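Local coordinates for protein walker-Type ATPase (PDB 2QEN) that probably binds ATP through a P-loop and can hold ADP, although its biological function is unknown, at residues P202-F216 with I228-L242. The protein carries 1 engineered substitution. Sequence-based numbering, arbitrary orientation.
With ADP (adenosine-5'-diphosphate), chain C.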
ATOM      1  N   PRO A 202      -6.492   8.127  -6.355  1.00 28.85           N
ATOM      2  CA  PRO A 202      -6.127   9.540  -6.191  1.00 29.13           C
ATOM      3  C   PRO A 202      -7.350  10.434  -6.055  1.00 29.29           C
ATOM      4  O   PRO A 202      -8.370  10.167  -6.684  1.00 30.11           O
ATOM      5  CB  PRO A 202      -5.418   9.878  -7.513  1.00 28.54           C
ATOM      6  CG  PRO A 202      -4.849   8.600  -7.986  1.00 28.31           C
ATOM      7  CD  PRO A 202      -5.835   7.531  -7.539  1.00 28.94           C
ATOM      8  N   PHE A 203      -7.244  11.478  -5.238  1.00 29.39           N
ATOM      9  CA  PHE A 203      -8.268  12.511  -5.143  1.00 29.51           C
ATOM     10  C   PHE A 203      -8.562  13.079  -6.526  1.00 29.90           C
ATOM     11  O   PHE A 203      -7.651  13.206  -7.355  1.00 29.47           O
ATOM     12  CB  PHE A 203      -7.788  13.680  -4.266  1.00 29.62           C
ATOM     13  CG  PHE A 203      -7.559  13.333  -2.810  1.00 30.76           C
ATOM     14  CD1 PHE A 203      -8.336  12.365  -2.156  1.00 30.75           C
ATOM     15  CD2 PHE A 203      -6.586  14.025  -2.073  1.00 31.78           C
ATOM     16  CE1 PHE A 203      -8.126  12.071  -0.802  1.00 31.03           C
ATOM     17  CE2 PHE A 203      -6.379  13.739  -0.714  1.00 32.18           C
ATOM     18  CZ  PHE A 203      -7.140  12.757  -0.084  1.00 30.50           C
ATOM     19  N   ASP A 204      -9.820  13.448  -6.770  1.00 29.91           N
ATOM     20  CA  ASP A 204     -10.138  14.216  -7.965  1.00 29.99           C
ATOM     21  C   ASP A 204      -9.589  15.655  -7.866  1.00 30.27           C
ATOM     22  O   ASP A 204      -9.031  16.047  -6.834  1.00 30.65           O
ATOM     23  CB  ASP A 204     -11.638  14.135  -8.335  1.00 30.00           C
ATOM     24  CG  ASP A 204     -12.574  14.849  -7.343  1.00 30.10           C
ATOM     25  OD1 ASP A 204     -12.145  15.708  -6.551  1.00 29.17           O
ATOM     26  OD2 ASP A 204     -13.795  14.563  -7.394  1.00 33.05           O
ATOM     27  N   LYS A 205      -9.709  16.415  -8.949  1.00 30.23           N
ATOM     28  CA  LYS A 205      -9.253  17.800  -9.003  1.00 30.38           C
ATOM     29  C   LYS A 205      -9.717  18.637  -7.814  1.00 29.87           C
ATOM     30  O   LYS A 205      -8.897  19.205  -7.092  1.00 29.08           O
ATOM     31  CB  LYS A 205      -9.745  18.447 -10.297  1.00 30.94           C
ATOM     32  CG  LYS A 205      -8.663  18.814 -11.297  1.00 32.86           C
ATOM     33  CD  LYS A 205      -8.286  20.294 -11.210  1.00 35.41           C
ATOM     34  CE  LYS A 205      -9.451  21.212 -11.504  1.00 36.72           C
ATOM     35  NZ  LYS A 205      -9.142  22.626 -11.097  1.00 37.85           N
ATOM     36  N   ASP A 206     -11.033  18.700  -7.621  1.00 29.49           N
ATOM     37  CA  ASP A 206     -11.630  19.562  -6.599  1.00 29.72           C
ATOM     38  C   ASP A 206     -11.263  19.163  -5.169  1.00 29.10           C
ATOM     39  O   ASP A 206     -11.096  20.025  -4.309  1.00 28.94           O
ATOM     40  CB  ASP A 206     -13.156  19.647  -6.774  1.00 29.89           C
ATOM     41  CG  ASP A 206     -13.567  20.524  -7.958  1.00 31.78           C
ATOM     42  OD1 ASP A 206     -12.686  21.094  -8.642  1.00 34.72           O
ATOM     43  OD2 ASP A 206     -14.780  20.657  -8.206  1.00 33.29           O
ATOM     44  N   THR A 207     -11.153  17.855  -4.930  1.00 29.11           N
ATOM     45  CA  THR A 207     -10.726  17.311  -3.642  1.00 28.78           C
ATOM     46  C   THR A 207      -9.265  17.691  -3.362  1.00 28.51           C
ATOM     47  O   THR A 207      -8.947  18.174  -2.276  1.00 28.58           O
ATOM     48  CB  THR A 207     -10.961  15.778  -3.573  1.00 29.07           C
ATOM     49  OG1 THR A 207     -12.330  15.485  -3.905  1.00 29.57           O
ATOM     50  CG2 THR A 207     -10.673  15.228  -2.183  1.00 29.72           C
ATOM     51  N   SER A 208      -8.390  17.505  -4.351  1.00 28.11           N
ATOM     52  CA  SER A 208      -6.987  17.946  -4.248  1.00 28.61           C
ATOM     53  C   SER A 208      -6.837  19.425  -3.866  1.00 28.57           C
ATOM     54  O   SER A 208      -6.065  19.755  -2.970  1.00 28.50           O
ATOM     55  CB  SER A 208      -6.232  17.675  -5.550  1.00 28.28           C
ATOM     56  OG  SER A 208      -6.259  16.297  -5.854  1.00 28.69           O
ATOM     57  N   VAL A 209      -7.573  20.292  -4.563  1.00 28.49           N
ATOM     58  CA  VAL A 209      -7.621  21.729  -4.274  1.00 28.95           C
ATOM     59  C   VAL A 209      -8.075  21.994  -2.837  1.00 28.61           C
ATOM     60  O   VAL A 209      -7.434  22.756  -2.107  1.00 28.10           O
ATOM     61  CB  VAL A 209      -8.538  22.492  -5.311  1.00 29.09           C
ATOM     62  CG1 VAL A 209      -9.017  23.839  -4.768  1.00 29.42           C
ATOM     63  CG2 VAL A 209      -7.793  22.700  -6.640  1.00 29.59           C
ATOM     64  N   GLU A 210      -9.167  21.344  -2.441  1.00 28.42           N
ATOM     65  CA  GLU A 210      -9.678  21.431  -1.070  1.00 29.30           C
ATOM     66  C   GLU A 210      -8.720  20.915   0.023  1.00 29.05           C
ATOM     67  O   GLU A 210      -8.656  21.490   1.127  1.00 28.89           O
ATOM     68  CB  GLU A 210     -11.030  20.719  -0.965  1.00 29.64           C
ATOM     69  CG  GLU A 210     -11.904  21.261   0.140  1.00 32.45           C
ATOM     70  CD  GLU A 210     -11.820  22.775   0.251  1.00 35.24           C
ATOM     71  OE1 GLU A 210     -12.412  23.470  -0.615  1.00 32.63           O
ATOM     72  OE2 GLU A 210     -11.141  23.253   1.205  1.00 36.77           O
ATOM     73  N   PHE A 211      -7.998  19.841  -0.298  1.00 28.16           N
ATOM     74  CA  PHE A 211      -6.956  19.279   0.559  1.00 28.42           C
ATOM     75  C   PHE A 211      -5.901  20.340   0.872  1.00 27.86           C
ATOM     76  O   PHE A 211      -5.644  20.631   2.039  1.00 27.75           O
ATOM     77  CB  PHE A 211      -6.329  18.055  -0.139  1.00 28.60           C
ATOM     78  CG  PHE A 211      -5.324  17.307   0.691  1.00 29.86           C
ATOM     79  CD1 PHE A 211      -3.987  17.736   0.768  1.00 29.82           C
ATOM     80  CD2 PHE A 211      -5.694  16.140   1.362  1.00 27.89           C
ATOM     81  CE1 PHE A 211      -3.047  17.039   1.536  1.00 27.59           C
ATOM     82  CE2 PHE A 211      -4.768  15.438   2.116  1.00 29.10           C
ATOM     83  CZ  PHE A 211      -3.430  15.894   2.201  1.00 29.02           C
ATOM     84  N   LEU A 212      -5.317  20.923  -0.173  1.00 27.40           N
ATOM     85  CA  LEU A 212      -4.324  21.985  -0.033  1.00 27.81           C
ATOM     86  C   LEU A 212      -4.863  23.218   0.688  1.00 27.96           C
ATOM     87  O   LEU A 212      -4.200  23.774   1.568  1.00 27.67           O
ATOM     88  CB  LEU A 212      -3.772  22.391  -1.410  1.00 27.52           C
ATOM     89  CG  LEU A 212      -2.816  21.385  -2.066  1.00 27.82           C
ATOM     90  CD1 LEU A 212      -2.270  21.949  -3.382  1.00 27.01           C
ATOM     91  CD2 LEU A 212      -1.657  20.976  -1.098  1.00 24.14           C
ATOM     92  N   LYS A 213      -6.067  23.632   0.313  1.00 28.24           N
ATOM     93  CA  LYS A 213      -6.756  24.743   0.964  1.00 28.88           C
ATOM     94  C   LYS A 213      -6.882  24.559   2.471  1.00 29.01           C
ATOM     95  O   LYS A 213      -6.558  25.471   3.224  1.00 29.11           O
ATOM     96  CB  LYS A 213      -8.128  24.965   0.325  1.00 28.47           C
ATOM     97  CG  LYS A 213      -8.059  25.764  -0.968  1.00 30.05           C
ATOM     98  CD  LYS A 213      -9.433  25.967  -1.626  1.00 30.00           C
ATOM     99  CE  LYS A 213     -10.395  26.746  -0.741  1.00 33.63           C
ATOM    100  NZ  LYS A 213      -9.765  28.000  -0.223  1.00 36.72           N
ATOM    101  N   ARG A 214      -7.345  23.383   2.904  1.00 29.54           N
ATOM    102  CA  ARG A 214      -7.451  23.059   4.332  1.00 30.46           C
ATOM    103  C   ARG A 214      -6.081  23.134   5.025  1.00 30.33           C
ATOM    104  O   ARG A 214      -5.954  23.754   6.086  1.00 30.64           O
ATOM    105  CB  ARG A 214      -8.103  21.680   4.548  1.00 30.20           C
ATOM    106  CG  ARG A 214      -8.439  21.376   5.994  1.00 31.28           C
ATOM    107  CD  ARG A 214      -9.155  20.031   6.164  1.00 32.54           C
ATOM    108  NE  ARG A 214     -10.620  20.149   6.199  1.00 36.81           N
ATOM    109  CZ  ARG A 214     -11.453  19.118   6.359  1.00 38.67           C
ATOM    110  NH1 ARG A 214     -10.970  17.887   6.498  1.00 40.37           N
ATOM    111  NH2 ARG A 214     -12.771  19.310   6.386  1.00 38.83           N
ATOM    112  N   GLY A 215      -5.063  22.524   4.410  1.00 30.09           N
ATOM    113  CA  GLY A 215      -3.695  22.546   4.933  1.00 29.75           C
ATOM    114  C   GLY A 215      -3.146  23.933   5.252  1.00 29.74           C
ATOM    115  O   GLY A 215      -2.503  24.124   6.280  1.00 29.99           O
ATOM    116  N   PHE A 216      -3.394  24.895   4.368  1.00 29.76           N
ATOM    117  CA  PHE A 216      -2.948  26.276   4.557  1.00 29.95           C
ATOM    118  C   PHE A 216      -3.845  27.041   5.538  1.00 30.90           C
ATOM    119  O   PHE A 216      -3.364  27.869   6.313  1.00 30.98           O
ATOM    120  CB  PHE A 216      -2.849  26.999   3.212  1.00 28.86           C
ATOM    121  CG  PHE A 216      -1.761  26.462   2.315  1.00 28.09           C
ATOM    122  CD1 PHE A 216      -0.418  26.562   2.685  1.00 26.26           C
ATOM    123  CD2 PHE A 216      -2.073  25.856   1.094  1.00 26.52           C
ATOM    124  CE1 PHE A 216       0.600  26.056   1.861  1.00 25.26           C
ATOM    125  CE2 PHE A 216      -1.058  25.348   0.267  1.00 26.20           C
ATOM    126  CZ  PHE A 216       0.276  25.458   0.653  1.00 26.16           C
ATOM    127  N   ILE A 228      -2.301  27.157  -5.908  1.00 31.34           N
ATOM    128  CA  ILE A 228      -2.912  25.873  -5.558  1.00 31.66           C
ATOM    129  C   ILE A 228      -3.322  25.090  -6.823  1.00 32.14           C
ATOM    130  O   ILE A 228      -3.068  23.886  -6.917  1.00 32.36           O
ATOM    131  CB  ILE A 228      -4.071  26.045  -4.519  1.00 31.93           C
ATOM    132  CG1 ILE A 228      -3.464  26.267  -3.114  1.00 31.20           C
ATOM    133  CG2 ILE A 228      -5.039  24.827  -4.532  1.00 31.02           C
ATOM    134  CD1 ILE A 228      -4.384  26.944  -2.131  1.00 30.97           C
ATOM    135  N   GLU A 229      -3.915  25.774  -7.799  1.00 32.21           N
ATOM    136  CA  GLU A 229      -4.233  25.148  -9.090  1.00 33.04           C
ATOM    137  C   GLU A 229      -2.990  24.585  -9.773  1.00 33.05           C
ATOM    138  O   GLU A 229      -3.001  23.446 -10.236  1.00 32.22           O
ATOM    139  CB  GLU A 229      -4.948  26.129 -10.023  1.00 33.42           C
ATOM    140  CG  GLU A 229      -6.203  26.715  -9.418  1.00 36.15           C
ATOM    141  CD  GLU A 229      -7.236  27.094 -10.451  1.00 40.72           C
ATOM    142  OE1 GLU A 229      -7.027  28.109 -11.166  1.00 41.86           O
ATOM    143  OE2 GLU A 229      -8.268  26.379 -10.524  1.00 41.33           O
ATOM    144  N   GLU A 230      -1.919  25.382  -9.821  1.00 33.34           N
ATOM    145  CA  GLU A 230      -0.649  24.935 -10.403  1.00 34.25           C
ATOM    146  C   GLU A 230      -0.041  23.729  -9.654  1.00 33.55           C
ATOM    147  O   GLU A 230       0.497  22.818 -10.271  1.00 33.77           O
ATOM    148  CB  GLU A 230       0.348  26.102 -10.483  1.00 35.05           C
ATOM    149  CG  GLU A 230       1.504  25.893 -11.456  1.00 38.46           C
ATOM    150  CD  GLU A 230       1.177  26.300 -12.885  1.00 41.69           C
ATOM    151  OE1 GLU A 230       1.067  27.520 -13.184  1.00 41.97           O
ATOM    152  OE2 GLU A 230       1.040  25.383 -13.722  1.00 45.35           O
ATOM    153  N   ALA A 231      -0.126  23.713  -8.328  1.00 33.29           N
ATOM    154  CA  ALA A 231       0.384  22.569  -7.557  1.00 32.77           C
ATOM    155  C   ALA A 231      -0.386  21.274  -7.883  1.00 32.84           C
ATOM    156  O   ALA A 231       0.205  20.208  -7.998  1.00 32.74           O
ATOM    157  CB  ALA A 231       0.345  22.864  -6.073  1.00 32.45           C
ATOM    158  N   VAL A 232      -1.697  21.377  -8.050  1.00 32.75           N
ATOM    159  CA  VAL A 232      -2.535  20.209  -8.336  1.00 33.42           C
ATOM    160  C   VAL A 232      -2.340  19.691  -9.779  1.00 33.98           C
ATOM    161  O   VAL A 232      -2.399  18.491 -10.029  1.00 34.45           O
ATOM    162  CB  VAL A 232      -4.029  20.503  -8.018  1.00 33.07           C
ATOM    163  CG1 VAL A 232      -4.950  19.404  -8.574  1.00 32.65           C
ATOM    164  CG2 VAL A 232      -4.218  20.681  -6.514  1.00 30.45           C
ATOM    165  N   GLU A 233      -2.088  20.592 -10.714  1.00 34.91           N
ATOM    166  CA  GLU A 233      -1.711  20.204 -12.072  1.00 35.91           C
ATOM    167  C   GLU A 233      -0.391  19.435 -12.116  1.00 35.99           C
ATOM    168  O   GLU A 233      -0.251  18.512 -12.912  1.00 35.93           O
ATOM    169  CB  GLU A 233      -1.651  21.417 -12.989  1.00 36.35           C
ATOM    170  CG  GLU A 233      -3.018  22.031 -13.338  1.00 40.01           C
ATOM    171  CD  GLU A 233      -4.124  21.000 -13.675  1.00 43.34           C
ATOM    172  OE1 GLU A 233      -4.470  20.156 -12.799  1.00 42.52           O
ATOM    173  OE2 GLU A 233      -4.682  21.072 -14.799  1.00 42.93           O
ATOM    174  N   LEU A 234       0.573  19.804 -11.265  1.00 35.76           N
ATOM    175  CA  LEU A 234       1.802  19.021 -11.165  1.00 36.14           C
ATOM    176  C   LEU A 234       1.668  17.769 -10.295  1.00 36.14           C
ATOM    177  O   LEU A 234       2.272  16.736 -10.600  1.00 36.52           O
ATOM    178  CB  LEU A 234       2.988  19.862 -10.668  1.00 36.31           C
ATOM    179  CG  LEU A 234       3.852  20.694 -11.639  1.00 37.78           C
ATOM    180  CD1 LEU A 234       3.828  20.164 -13.072  1.00 37.33           C
ATOM    181  CD2 LEU A 234       3.466  22.150 -11.625  1.00 38.92           C
ATOM    182  N   LEU A 235       0.894  17.854  -9.214  1.00 35.59           N
ATOM    183  CA  LEU A 235       0.863  16.761  -8.231  1.00 35.87           C
ATOM    184  C   LEU A 235      -0.347  15.787  -8.277  1.00 35.47           C
ATOM    185  O   LEU A 235      -0.349  14.790  -7.560  1.00 35.12           O
ATOM    186  CB  LEU A 235       1.122  17.289  -6.798  1.00 35.11           C
ATOM    187  CG  LEU A 235       2.378  18.145  -6.557  1.00 35.91           C
ATOM    188  CD1 LEU A 235       2.445  18.688  -5.097  1.00 33.59           C
ATOM    189  CD2 LEU A 235       3.698  17.437  -6.929  1.00 34.68           C
ATOM    190  N   ASP A 236      -1.369  16.119  -9.068  1.00 36.10           N
ATOM    191  CA  ASP A 236      -2.475  15.197  -9.495  1.00 36.66           C
ATOM    192  C   ASP A 236      -3.150  14.232  -8.465  1.00 36.37           C
ATOM    193  O   ASP A 236      -3.362  13.019  -8.734  1.00 35.98           O
ATOM    194  CB  ASP A 236      -2.062  14.413 -10.765  1.00 37.66           C
ATOM    195  CG  ASP A 236      -2.192  15.237 -12.108  1.00 40.68           C
ATOM    196  OD1 ASP A 236      -2.516  16.460 -12.136  1.00 43.40           O
ATOM    197  OD2 ASP A 236      -1.970  14.617 -13.177  1.00 43.83           O
ATOM    198  N   GLY A 237      -3.517  14.748  -7.296  1.00 35.60           N
ATOM    199  CA  GLY A 237      -4.370  13.939  -6.382  1.00 33.80           C
ATOM    200  C   GLY A 237      -3.698  12.872  -5.521  1.00 33.35           C
ATOM    201  O   GLY A 237      -4.382  12.109  -4.821  1.00 32.58           O
ATOM    202  N   ILE A 238      -2.367  12.807  -5.558  1.00 32.79           N
ATOM    203  CA  ILE A 238      -1.633  11.866  -4.714  1.00 32.64           C
ATOM    204  C   ILE A 238      -1.364  12.532  -3.358  1.00 31.88           C
ATOM    205  O   ILE A 238      -0.589  13.478  -3.285  1.00 31.90           O
ATOM    206  CB  ILE A 238      -0.289  11.398  -5.360  1.00 33.27           C
ATOM    207  CG1 ILE A 238      -0.484  11.008  -6.840  1.00 35.40           C
ATOM    208  CG2 ILE A 238       0.384  10.284  -4.508  1.00 31.66           C
ATOM    209  CD1 ILE A 238      -0.972   9.604  -7.085  1.00 36.57           C
ATOM    210  N   PRO A 239      -2.034  12.064  -2.291  1.00 31.43           N
ATOM    211  CA  PRO A 239      -1.902  12.730  -0.998  1.00 31.29           C
ATOM    212  C   PRO A 239      -0.463  12.783  -0.482  1.00 31.20           C
ATOM    213  O   PRO A 239      -0.110  13.744   0.179  1.00 31.15           O
ATOM    214  CB  PRO A 239      -2.776  11.875  -0.071  1.00 31.03           C
ATOM    215  CG  PRO A 239      -3.753  11.201  -0.985  1.00 31.23           C
ATOM    216  CD  PRO A 239      -2.973  10.924  -2.228  1.00 31.30           C
ATOM    217  N   GLY A 240       0.347  11.766  -0.790  1.00 30.76           N
ATOM    218  CA  GLY A 240       1.750  11.733  -0.364  1.00 30.99           C
ATOM    219  C   GLY A 240       2.518  12.954  -0.851  1.00 31.15           C
ATOM    220  O   GLY A 240       3.244  13.586  -0.082  1.00 31.52           O
ATOM    221  N   TRP A 241       2.320  13.308  -2.123  1.00 30.31           N
ATOM    222  CA  TRP A 241       2.998  14.463  -2.710  1.00 29.97           C
ATOM    223  C   TRP A 241       2.364  15.804  -2.312  1.00 29.51           C
ATOM    224  O   TRP A 241       3.068  16.793  -2.119  1.00 29.24           O
ATOM    225  CB  TRP A 241       3.107  14.310  -4.228  1.00 29.54           C
ATOM    226  CG  TRP A 241       3.746  12.981  -4.674  1.00 29.10           C
ATOM    227  CD1 TRP A 241       3.244  12.104  -5.593  1.00 29.92           C
ATOM    228  CD2 TRP A 241       4.992  12.411  -4.219  1.00 28.70           C
ATOM    229  NE1 TRP A 241       4.093  11.024  -5.735  1.00 30.38           N
ATOM    230  CE2 TRP A 241       5.169  11.190  -4.902  1.00 29.15           C
ATOM    231  CE3 TRP A 241       5.965  12.815  -3.299  1.00 29.91           C
ATOM    232  CZ2 TRP A 241       6.287  10.380  -4.712  1.00 29.09           C
ATOM    233  CZ3 TRP A 241       7.072  11.984  -3.080  1.00 29.99           C
ATOM    234  CH2 TRP A 241       7.224  10.787  -3.798  1.00 29.86           C
ATOM    235  N   LEU A 242       1.043  15.819  -2.160  1.00 29.21           N
ATOM    236  CA  LEU A 242       0.321  17.012  -1.695  1.00 28.97           C
ATOM    237  C   LEU A 242       0.743  17.458  -0.284  1.00 29.15           C
ATOM    238  O   LEU A 242       0.819  18.657  -0.009  1.00 28.98           O
ATOM    239  CB  LEU A 242      -1.201  16.797  -1.766  1.00 28.04           C
ATOM    240  CG  LEU A 242      -1.880  16.631  -3.146  1.00 26.80           C
ATOM    241  CD1 LEU A 242      -3.357  16.256  -2.994  1.00 23.40           C
ATOM    242  CD2 LEU A 242      -1.729  17.849  -4.031  1.00 23.29           C
TER
HETATM  243  PB  ADP C 999       0.148   4.014   0.822  1.00 25.32           P
HETATM  244  O1B ADP C 999      -1.090   3.974  -0.042  1.00 26.10           O
HETATM  245  O2B ADP C 999       0.017   3.136   2.046  1.00 25.79           O
HETATM  246  O3B ADP C 999       1.456   3.810   0.102  1.00 26.33           O
HETATM  247  PA  ADP C 999       0.231   6.179   2.834  1.00 26.61           P
HETATM  248  O1A ADP C 999      -1.017   5.862   3.615  1.00 25.17           O
HETATM  249  O2A ADP C 999       1.579   5.963   3.447  1.00 22.84           O
HETATM  250  O3A ADP C 999       0.188   5.540   1.331  1.00 26.10           O
HETATM  251  O5' ADP C 999       0.070   7.735   2.423  1.00 26.65           O
HETATM  252  C5' ADP C 999       1.156   8.537   1.952  1.00 25.42           C
HETATM  253  C4' ADP C 999       1.192   9.826   2.785  1.00 26.73           C
HETATM  254  O4' ADP C 999       0.190  10.751   2.324  1.00 25.55           O
HETATM  255  C3' ADP C 999       0.880   9.651   4.270  1.00 26.32           C
HETATM  256  O3' ADP C 999       2.048   9.454   5.058  1.00 27.79           O
HETATM  257  C2' ADP C 999       0.281  10.965   4.657  1.00 26.33           C
HETATM  258  O2' ADP C 999       1.360  11.896   4.635  1.00 25.75           O
HETATM  259  C1' ADP C 999      -0.484  11.361   3.430  1.00 24.43           C
HETATM  260  N9  ADP C 999      -1.915  10.993   3.348  1.00 24.15           N
HETATM  261  C8  ADP C 999      -2.400   9.910   2.713  1.00 23.37           C
HETATM  262  N7  ADP C 999      -3.754   9.891   2.739  1.00 23.56           N
HETATM  263  C5  ADP C 999      -4.156  10.987   3.408  1.00 23.88           C
HETATM  264  C6  ADP C 999      -5.449  11.582   3.805  1.00 23.98           C
HETATM  265  N6  ADP C 999      -6.618  10.986   3.479  1.00 23.88           N
HETATM  266  N1  ADP C 999      -5.423  12.748   4.499  1.00 23.78           N
HETATM  267  C2  ADP C 999      -4.275  13.342   4.839  1.00 23.87           C
HETATM  268  N3  ADP C 999      -3.060  12.874   4.493  1.00 24.64           N
HETATM  269  C4  ADP C 999      -2.936  11.718   3.798  1.00 24.21           C
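F203 N donates to G237 O over 3.0 Å, a somewhat bent bond (140° at the hydrogen). G237 CA returns a weaker CA-H...O contact to F203 O, so the two backbones lie directly against each other. A CB on G237 would clash with F203 O, and the turn from L235 to I238, of type I', brings the bare CA to 3.1 Å from S208 OG. That hydroxyl is committed to D204 O, which also accepts from S208 N in the first turn of helix 205-216.

The F203 ring takes P239 CG over one face, 4.1 Å from its centroid and 28° off the ring normal, a CH-pi contact. L242 CD1 and ADP N6 lie at its edge. An alanine at F203 would remove this ring and is likely to leave P239 CG without the face it packs on and open a gap beside L242 CD1, near the adenine amino group N6.

Farther along, the helices 205-216 and 228-235 cross at 124°, and their side chains mesh knobs-into-holes. L212 drops into a hole formed by I228, A231 and V232 of helix 228-235 together with L242 of the following helix, its CD1 meeting A231 CB at 3.9 Å. V232 straddles S208 CB with both methyls, CG1 and CG2, while I228 fits among V209, L212, K213 and F216.

F211, its ring turned away from its own backbone N, presents CE1 to L242 CB at 3.8 Å and CE2 to ADP C2 at 3.5 Å. P239 CB touches ADP C8, so the two segments supply part of the adenine side of the ADP pocket in this P-loop ATPase domain.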